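PDB 6E4O: RNA-binding protein, putative from Trypanosoma brucei, which probably binds mRNA, its RNA recognition motif, the part present here, binding and remodelling RNA in kinetoplastid RNA editing. Local coordinates for residues Glu14-Trp17 / His18-Lys21. Numbering follows the deposited sequence.
Sequences ETTW and HTLK
W17 lays its indole forward over H18, at the start of helix 17-24. CG sits between the backbone N and the carbonyl carbon (chi1 77°), which lays one ring face over H18. There H18 CB makes a CH-pi contact, 3.8 Å from the centroid of the six-membered W17 ring and almost on the ring normal. K21 runs alongside, fully extended, and its CD meets the ring edge at CZ3 of W17, 3.7 Å away. In the backbone, K21 N donates to W17 O at 2.8 Å, and L20 N donates to T16 O at 3.2 Å. These bonds open helix 17-24, the first helix of the RNA recognition motif. L20 and K21 reach C33 on the sheet. T16 is the N-cap residue, yet its hydroxyl does not cap the helix directly. Water 2 bridges the gap. It accepts from H18 N and also bonds T16 OG1 and H18 ND1, the latter at 2.8 Å in the imidazole plane. Water 1 joins E14 O, T16 N and T19 OG1, at 2.7 Å from that hydroxyl. On the inner side, the T15 and T19 methyls meet, CG2 to CG2, at 4.2 Å beside L63. T15 OG1 turns instead to E64 and S12.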
loop_
_atom_site.group_PDB
_atom_site.type_symbol
_atom_site.label_atom_id
_atom_site.label_comp_id
_atom_site.label_asym_id
_atom_site.label_seq_id
_atom_site.Cartn_x
_atom_site.Cartn_y
_atom_site.Cartn_z
ATOM N N GLU A 14 -2.496 -9.093 -11.350
ATOM C CA GLU A 14 -2.143 -8.151 -12.400
ATOM C C GLU A 14 -1.612 -6.833 -11.857
ATOM O O GLU A 14 -1.174 -5.978 -12.622
ATOM C CB GLU A 14 -3.360 -7.868 -13.284
ATOM C CG GLU A 14 -3.843 -9.062 -14.105
ATOM C CD GLU A 14 -4.636 -10.059 -13.279
ATOM O OE1 GLU A 14 -4.713 -11.238 -13.686
ATOM O OE2 GLU A 14 -5.191 -9.660 -12.228
ATOM N N THR A 15 -1.659 -6.649 -10.543
ATOM C CA THR A 15 -1.330 -5.337 -9.998
ATOM C C THR A 15 0.169 -5.142 -9.859
ATOM O O THR A 15 0.855 -5.969 -9.266
ATOM C CB THR A 15 -2.042 -5.074 -8.662
ATOM O OG1 THR A 15 -3.456 -5.080 -8.891
ATOM C CG2 THR A 15 -1.624 -3.719 -8.093
ATOM N N THR A 16 0.673 -4.052 -10.429
ATOM C CA THR A 16 2.099 -3.747 -10.356
ATOM C C THR A 16 2.345 -2.535 -9.453
ATOM O O THR A 16 1.397 -1.901 -8.981
ATOM C CB THR A 16 2.700 -3.506 -11.758
ATOM O OG1 THR A 16 2.110 -2.341 -12.333
ATOM C CG2 THR A 16 2.440 -4.699 -12.673
ATOM N N TRP A 17 3.614 -2.211 -9.223
ATOM C CA TRP A 17 3.988 -1.234 -8.200
ATOM C C TRP A 17 3.372 0.148 -8.415
ATOM O O TRP A 17 2.892 0.765 -7.465
ATOM C CB TRP A 17 5.520 -1.131 -8.058
ATOM C CG TRP A 17 6.179 -0.351 -9.134
ATOM C CD1 TRP A 17 6.683 -0.833 -10.307
ATOM C CD2 TRP A 17 6.386 1.067 -9.159
ATOM N NE1 TRP A 17 7.194 0.199 -11.060
ATOM C CE2 TRP A 17 7.027 1.374 -10.375
ATOM C CE3 TRP A 17 6.094 2.104 -8.270
ATOM C CZ2 TRP A 17 7.382 2.676 -10.723
ATOM C CZ3 TRP A 17 6.446 3.395 -8.618
ATOM C CH2 TRP A 17 7.081 3.669 -9.834
ATOM N N HIS A 18 3.362 0.633 -9.652
ATOM C CA HIS A 18 2.932 2.014 -9.867
ATOM C C HIS A 18 1.427 2.156 -9.665
ATOM O O HIS A 18 0.945 3.191 -9.210
ATOM C CB HIS A 18 3.408 2.563 -11.220
ATOM C CG HIS A 18 2.397 2.448 -12.314
ATOM N ND1 HIS A 18 2.250 1.307 -13.074
ATOM C CD2 HIS A 18 1.485 3.334 -12.783
ATOM C CE1 HIS A 18 1.290 1.495 -13.962
ATOM N NE2 HIS A 18 0.808 2.718 -13.807
ATOM N N THR A 19 0.694 1.096 -9.976
ATOM C CA THR A 19 -0.741 1.055 -9.710
ATOM C C THR A 19 -1.034 1.071 -8.210
ATOM O O THR A 19 -1.942 1.767 -7.749
ATOM C CB THR A 19 -1.368 -0.184 -10.358
ATOM O OG1 THR A 19 -1.179 -0.102 -11.774
ATOM C CG2 THR A 19 -2.854 -0.267 -10.044
ATOM N N LEU A 20 -0.262 0.304 -7.449
ATOM C CA LEU A 20 -0.384 0.312 -5.996
ATOM C C LEU A 20 -0.022 1.678 -5.445
ATOM O O LEU A 20 -0.693 2.207 -4.556
ATOM C CB LEU A 20 0.523 -0.750 -5.380
ATOM C CG LEU A 20 0.493 -0.781 -3.849
ATOM C CD1 LEU A 20 -0.930 -0.996 -3.345
ATOM C CD2 LEU A 20 1.420 -1.875 -3.330
ATOM N N LYS A 21 1.049 2.253 -5.974
ATOM C CA LYS A 21 1.478 3.569 -5.530
ATOM C C LYS A 21 0.361 4.591 -5.729
ATOM O O LYS A 21 0.061 5.372 -4.826
ATOM C CB LYS A 21 2.741 4.019 -6.265
ATOM C CG LYS A 21 3.192 5.422 -5.883
ATOM C CD LYS A 21 4.454 5.815 -6.630
ATOM C CE LYS A 21 4.877 7.245 -6.319
ATOM N NZ LYS A 21 6.183 7.572 -6.960
HETATM O O HOH W 1 -1.189 -2.727 -12.436
HETATM O O HOH W 2 4.220 -0.486 -12.372
#